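Local structure of geranyl diphosphate synthase small subunit (Antirrhinum majus, 3QKC) at residues C57-G62 against E242-E247; G191-G196 against D200-L205; S50-A55 against T182-G187. The protein probably acts as the regulatory small subunit of a plant geranyl diphosphate synthase, steering its large-subunit partner toward making geranyl diphosphate. All coordinates share one frame; numbering follows the deposited sequence.

Interaction 1: residues C57-G62 against E242-E247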
# COMPACT_ATOMS: atom_id res chain seq x y z
N CYS A 57 18.46 -10.65 8.73
CA CYS A 57 19.36 -9.51 8.69
C CYS A 57 20.60 -9.71 9.55
O CYS A 57 21.72 -9.41 9.13
CB CYS A 57 18.63 -8.23 9.11
SG CYS A 57 19.62 -6.74 8.94
N GLU A 58 20.40 -10.23 10.76
CA GLU A 58 21.50 -10.52 11.68
C GLU A 58 22.38 -11.67 11.18
O GLU A 58 23.62 -11.58 11.19
CB GLU A 58 20.97 -10.79 13.09
CG GLU A 58 20.45 -9.53 13.78
CD GLU A 58 19.93 -9.79 15.20
OE1 GLU A 58 19.83 -8.81 15.97
OE2 GLU A 58 19.62 -10.95 15.54
N LEU A 59 21.73 -12.75 10.73
CA LEU A 59 22.40 -13.86 10.05
C LEU A 59 23.51 -13.41 9.08
O LEU A 59 24.55 -14.04 9.01
CB LEU A 59 21.39 -14.73 9.30
CG LEU A 59 21.92 -15.92 8.49
CD1 LEU A 59 22.70 -16.89 9.37
CD2 LEU A 59 20.79 -16.65 7.77
N VAL A 60 23.28 -12.34 8.33
CA VAL A 60 24.24 -11.90 7.31
C VAL A 60 25.11 -10.71 7.72
O VAL A 60 25.86 -10.16 6.91
CB VAL A 60 23.56 -11.62 5.93
CG1 VAL A 60 22.93 -12.89 5.37
CG2 VAL A 60 22.54 -10.51 6.04
N GLY A 61 25.01 -10.31 8.99
CA GLY A 61 25.86 -9.25 9.54
C GLY A 61 25.25 -7.87 9.73
O GLY A 61 25.98 -6.92 10.01
N GLY A 62 23.93 -7.74 9.57
CA GLY A 62 23.27 -6.46 9.86
C GLY A 62 23.07 -6.24 11.36
O GLY A 62 23.13 -7.19 12.15
N GLU A 242 22.22 -24.11 4.70
CA GLU A 242 23.59 -24.63 4.62
C GLU A 242 24.61 -23.64 4.05
O GLU A 242 25.80 -23.70 4.38
CB GLU A 242 23.62 -25.93 3.81
CG GLU A 242 22.73 -27.04 4.37
CD GLU A 242 23.20 -28.43 4.00
OE1 GLU A 242 23.03 -29.34 4.83
OE2 GLU A 242 23.75 -28.62 2.89
N SER A 243 24.15 -22.72 3.20
CA SER A 243 25.04 -21.75 2.56
C SER A 243 25.46 -20.62 3.51
O SER A 243 26.35 -19.82 3.19
CB SER A 243 24.37 -21.17 1.31
OG SER A 243 24.10 -22.20 0.37
N PHE A 244 24.83 -20.56 4.68
CA PHE A 244 25.13 -19.53 5.68
C PHE A 244 25.73 -20.19 6.92
O PHE A 244 25.93 -21.41 6.93
CB PHE A 244 23.85 -18.77 6.05
CG PHE A 244 23.12 -18.22 4.85
CD1 PHE A 244 23.38 -16.94 4.39
CD2 PHE A 244 22.17 -18.99 4.19
CE1 PHE A 244 22.72 -16.43 3.28
CE2 PHE A 244 21.50 -18.50 3.08
CZ PHE A 244 21.77 -17.22 2.62
N GLY A 245 26.03 -19.40 7.94
CA GLY A 245 26.49 -19.94 9.23
C GLY A 245 26.75 -18.86 10.28
O GLY A 245 26.67 -17.67 9.98
N GLY A 246 27.04 -19.29 11.51
CA GLY A 246 27.44 -18.37 12.57
C GLY A 246 26.57 -18.33 13.81
O GLY A 246 26.50 -17.30 14.49
N GLU A 247 25.89 -19.44 14.11
CA GLU A 247 25.15 -19.61 15.36
C GLU A 247 23.77 -18.94 15.39
O GLU A 247 22.87 -19.40 16.10
CB GLU A 247 25.99 -19.16 16.56
CG GLU A 247 25.73 -19.91 17.85
CD GLU A 247 26.51 -19.33 19.01
OE1 GLU A 247 25.86 -18.82 19.95
OE2 GLU A 247 27.77 -19.36 18.97
O HOH W 1 25.74 -16.16 7.26

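Interaction 2: residues G191-G196 against D200-L205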
# COMPACT_ATOMS: atom_id res chain seq x y z
N GLY A 191 15.25 -8.80 5.25
CA GLY A 191 16.36 -8.99 6.17
C GLY A 191 17.69 -9.04 5.44
O GLY A 191 18.61 -8.28 5.75
N ALA A 192 17.76 -9.91 4.44
CA ALA A 192 18.98 -10.13 3.69
C ALA A 192 19.39 -8.89 2.90
O ALA A 192 20.57 -8.51 2.90
CB ALA A 192 18.83 -11.37 2.78
N ILE A 193 18.43 -8.24 2.25
CA ILE A 193 18.69 -7.05 1.46
C ILE A 193 19.25 -5.97 2.36
O ILE A 193 20.28 -5.35 2.05
CB ILE A 193 17.44 -6.52 0.72
CG1 ILE A 193 17.11 -7.41 -0.50
CG2 ILE A 193 17.65 -5.07 0.24
CD1 ILE A 193 15.64 -7.32 -0.95
N LEU A 194 18.59 -5.76 3.49
CA LEU A 194 18.99 -4.71 4.43
C LEU A 194 20.27 -5.09 5.12
O LEU A 194 21.05 -4.23 5.52
CB LEU A 194 17.86 -4.40 5.42
CG LEU A 194 16.64 -3.84 4.66
CD1 LEU A 194 15.31 -3.99 5.43
CD2 LEU A 194 16.87 -2.39 4.23
N GLY A 195 20.51 -6.40 5.21
CA GLY A 195 21.73 -6.91 5.82
C GLY A 195 22.94 -6.71 4.93
O GLY A 195 24.06 -6.85 5.39
N GLY A 196 22.71 -6.36 3.66
CA GLY A 196 23.79 -6.22 2.69
C GLY A 196 24.26 -7.61 2.31
O GLY A 196 25.05 -8.22 3.03
N ASP A 200 22.68 -13.77 -4.87
CA ASP A 200 22.44 -15.20 -4.72
C ASP A 200 21.94 -15.56 -3.32
O ASP A 200 21.09 -16.44 -3.17
CB ASP A 200 23.73 -16.00 -5.00
CG ASP A 200 24.33 -15.71 -6.38
OD1 ASP A 200 23.87 -14.78 -7.08
OD2 ASP A 200 25.28 -16.42 -6.76
N LYS A 201 22.46 -14.88 -2.31
CA LYS A 201 22.09 -15.18 -0.93
C LYS A 201 20.73 -14.60 -0.54
O LYS A 201 20.14 -15.04 0.45
CB LYS A 201 23.18 -14.73 0.05
CG LYS A 201 24.43 -15.61 0.01
CD LYS A 201 25.42 -15.28 1.13
CE LYS A 201 26.16 -13.97 0.87
NZ LYS A 201 27.61 -14.06 1.24
N ILE A 202 20.25 -13.63 -1.30
CA ILE A 202 18.90 -13.11 -1.08
C ILE A 202 17.87 -14.14 -1.55
O ILE A 202 16.95 -14.48 -0.82
CB ILE A 202 18.67 -11.76 -1.79
CG1 ILE A 202 19.68 -10.71 -1.32
CG2 ILE A 202 17.24 -11.28 -1.56
CD1 ILE A 202 19.73 -9.44 -2.17
N GLU A 203 18.06 -14.62 -2.78
CA GLU A 203 17.23 -15.67 -3.37
C GLU A 203 17.10 -16.88 -2.43
O GLU A 203 16.02 -17.43 -2.26
CB GLU A 203 17.81 -16.11 -4.74
CG GLU A 203 17.74 -15.02 -5.84
CD GLU A 203 18.77 -15.19 -6.98
OE1 GLU A 203 19.18 -16.34 -7.28
OE2 GLU A 203 19.16 -14.17 -7.58
N LYS A 204 18.22 -17.26 -1.80
CA LYS A 204 18.24 -18.42 -0.92
C LYS A 204 17.40 -18.21 0.35
O LYS A 204 16.61 -19.08 0.73
CB LYS A 204 19.67 -18.83 -0.58
CG LYS A 204 20.39 -19.57 -1.73
CD LYS A 204 21.64 -20.29 -1.25
CE LYS A 204 22.12 -21.32 -2.27
NZ LYS A 204 21.42 -22.63 -2.13
N LEU A 205 17.57 -17.06 1.00
CA LEU A 205 16.78 -16.73 2.18
C LEU A 205 15.33 -16.52 1.82
O LEU A 205 14.43 -16.83 2.62
CB LEU A 205 17.35 -15.52 2.93
CG LEU A 205 18.46 -15.95 3.90
CD1 LEU A 205 19.49 -14.84 4.10
CD2 LEU A 205 17.90 -16.47 5.25

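Interaction 3: residues S50-A55 against T182-G187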
# COMPACT_ATOMS: atom_id res chain seq x y z
N SER A 50 7.68 -11.63 10.76
CA SER A 50 8.32 -10.42 11.31
C SER A 50 9.64 -10.69 12.03
O SER A 50 10.61 -9.96 11.84
CB SER A 50 7.37 -9.68 12.25
OG SER A 50 6.19 -9.37 11.59
N ALA A 51 9.68 -11.72 12.87
CA ALA A 51 10.95 -12.06 13.53
C ALA A 51 11.97 -12.61 12.53
O ALA A 51 13.16 -12.36 12.68
CB ALA A 51 10.74 -13.04 14.67
N LEU A 52 11.51 -13.37 11.53
CA LEU A 52 12.44 -13.89 10.52
C LEU A 52 13.18 -12.74 9.80
O LEU A 52 14.37 -12.84 9.52
CB LEU A 52 11.73 -14.79 9.52
CG LEU A 52 12.54 -15.43 8.38
CD1 LEU A 52 13.75 -16.21 8.93
CD2 LEU A 52 11.67 -16.32 7.50
N CYS A 53 12.45 -11.66 9.52
CA CYS A 53 13.06 -10.48 8.92
C CYS A 53 14.27 -10.00 9.69
O CYS A 53 15.34 -9.83 9.12
CB CYS A 53 12.06 -9.35 8.80
SG CYS A 53 12.79 -7.93 7.93
N VAL A 54 14.11 -9.80 11.00
CA VAL A 54 15.23 -9.36 11.83
C VAL A 54 16.36 -10.40 11.88
O VAL A 54 17.55 -10.04 11.73
CB VAL A 54 14.78 -8.97 13.25
CG1 VAL A 54 15.99 -8.61 14.12
CG2 VAL A 54 13.80 -7.78 13.20
N ALA A 55 15.98 -11.67 12.05
CA ALA A 55 16.95 -12.75 12.21
C ALA A 55 17.75 -12.99 10.93
O ALA A 55 18.94 -13.33 11.00
CB ALA A 55 16.27 -14.01 12.65
N THR A 182 4.46 -16.38 1.31
CA THR A 182 5.02 -15.17 0.71
C THR A 182 5.40 -14.17 1.79
O THR A 182 6.41 -13.47 1.65
CB THR A 182 4.06 -14.56 -0.34
OG1 THR A 182 3.70 -15.58 -1.29
CG2 THR A 182 4.74 -13.43 -1.10
N LEU A 183 4.63 -14.12 2.87
CA LEU A 183 4.97 -13.21 3.98
C LEU A 183 6.34 -13.53 4.58
O LEU A 183 7.15 -12.62 4.77
CB LEU A 183 3.88 -13.18 5.04
CG LEU A 183 3.62 -11.91 5.87
CD1 LEU A 183 3.74 -10.63 5.08
CD2 LEU A 183 2.23 -12.01 6.47
N HIS A 184 6.63 -14.80 4.83
CA HIS A 184 7.96 -15.17 5.36
C HIS A 184 9.09 -14.93 4.33
O HIS A 184 10.17 -14.44 4.67
CB HIS A 184 7.95 -16.62 5.84
CG HIS A 184 7.22 -16.83 7.13
ND1 HIS A 184 5.86 -16.70 7.26
CD2 HIS A 184 7.68 -17.18 8.36
CE1 HIS A 184 5.51 -16.96 8.51
NE2 HIS A 184 6.60 -17.26 9.20
N ALA A 185 8.82 -15.29 3.07
CA ALA A 185 9.77 -15.08 1.98
C ALA A 185 10.22 -13.61 1.92
O ALA A 185 11.41 -13.31 1.90
CB ALA A 185 9.16 -15.53 0.65
N CYS A 186 9.24 -12.71 1.94
CA CYS A 186 9.46 -11.28 1.95
C CYS A 186 10.24 -10.82 3.18
O CYS A 186 11.20 -10.04 3.08
CB CYS A 186 8.12 -10.56 1.89
SG CYS A 186 8.23 -8.79 2.22
N GLY A 187 9.80 -11.27 4.35
CA GLY A 187 10.53 -10.99 5.58
C GLY A 187 12.00 -11.37 5.46
O GLY A 187 12.88 -10.57 5.75

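Interaction 1: residues C57-G62 against E242-E247
A single water bridges Leu-59 and Gly-245, giving one hydrogen to each of their carbonyl oxygens. It lies 3.0 Å from Leu-59 O and 3.2 Å from Gly-245 O, and it sits in the plane of the Phe-244 ring, at its edge. No direct hydrogen bond joins the two segments, so this water is the polar link, and apolar side chains do the rest. Leu-59 has CG anti to its backbone N (chi1 178°), which carries its two methyls across to Phe-244. Leu-59 CD1 rests 4.0 Å from Phe-244 CB, while Leu-59 CD2 stands 4.1 Å from Phe-244 CG and comes at the ring obliquely. The two side chains cross at about a right angle. Val-60 instead lies beside Phe-244, pointing the same way, with Val-60 CG1 4.1 Å from Phe-244 CE1 farther along the ring. With an alanine here in place of Leu-59, CD1 and CD2 are gone, and Phe-244 would probably lose part of the apolar cover on its CB and CG, with a gap opened beside them. The segment 57-62 itself is a helix end closed by a Schellman motif: Gly-62 N reaches back to Cys-57 O at 2.8 Å, and Gly-61 N bonds Glu-58 O at 2.9 Å. Gly-61 is the C-prime residue, with a positive phi of 104°, at which a CB would jam against the preceding carbonyl oxygen. The contact thus joins the C-terminal end of helix 48-59 to the loop between helices 227-241 and 248-255. Leu-59 also packs on Ile-249 and Ile-252 of helix 248-255, and both Leu-59 and Phe-244 touch Leu-205 of helix 199-219, so the pair packs against helices 199-219 and 248-255 together.

Interaction 2: residues G191-G196 against D200-L205
Ile-202 packs against Ala-192 and Ile-193 in an antiparallel helical hairpin, formed by helices 169-195 and 199-219 of the all-alpha prenyltransferase fold. The axes of 191-195 and 200-205 come within 9.3 Å, their N-to-C directions 155° apart. Taken outward, the Ile-202 side chain starts with CB on the side facing the other helix. Its CG1 branch, anti to the carbonyl carbon (chi1 -58°), runs past Ala-192, with Ile-202 CG1 4.2 Å from Ala-192 CB. The second branch, Ile-202 CG2, lies 4.0 Å from Ile-193 CG1. At the tip, Ile-202 CD1 comes to 3.7 Å from the same Ile-193 CG1, so two methyls of Ile-202 converge on one methylene of Ile-193, the side chains crossing at about a right angle. The small Ala-192 lets the backbones close in, its CA standing 5.6 Å from Ile-202 CA. There are no hydrogen bonds between the two segments, and this buried seam is purely apolar. Gly-196, with positive phi, is the first residue to leave the helical conformation, and leads into the short turn. Arg-139 of helix 134-148 touches both Ile-193 and Ile-202. One helical turn on from Ile-202, Leu-205 adds a methyl to the seam: its CD1 presses on Ala-192 CB at 3.8 Å.

Interaction 3: residues S50-A55 against T182-G187
Cys-53 and Gly-187 meet at a glycine-mediated close approach of two buried helices, 48-59 and 169-195, deep in the all-alpha prenyltransferase fold. Cys-53 CA and Gly-187 CA are 4.2 Å apart, consistent with the lack of a side chain at Gly-187, where a CB would point toward the other helix. The backbone contact is a CA-H...O interaction: Cys-53 CA lies 3.2 Å from Gly-187 O, with 142° at the hydrogen. The cysteine side chain adds to it. A chi1 of -175° swings Cys-53 SG away from its own backbone N and brings it to 3.4 Å from that same Gly-187 O; carbon and sulfur crowd round one carbonyl oxygen.

The polar ends of the imidazole are held from outside these segments. His-184 NE2 hydrogen-bonds Ser-48 OG and His-184 ND1 pairs with Glu-180 O, which together should fix the rotation of the ring.

The van der Waals packing rests on Leu-52, which also touches Phe-208 and Val-212 of helix 199-219. It crosses His-184 at about a right angle. Leu-52 CD2 lies 3.7 Å from His-184 O, a van der Waals contact. That methyl also meets the imidazole at the edge, near its plane, with Leu-52 CD2 4.2 Å from His-184 CD2.

Interaction 3 is the deepest of the three, its centre about 6 Å from the centre of the chain, those of interactions 2 and 1 about 16 and 20 Å. Chemistry follows depth: close helix backbones round a glycine in the core, an aliphatic seam without hydrogen bonds across it in the hairpin, then a water bridge and an aromatic ring at the partly exposed edge. Interactions 1 and 3 share helix 48-59, and interactions 2 and 3 share helix 169-195. The contacts also touch one another. Phe-244 of interaction 1 packs on the carbonyl of Lys-201 in interaction 2, Cys-57 lies against Gly-191, and Cys-53 of interaction 3 packs on that same glycine.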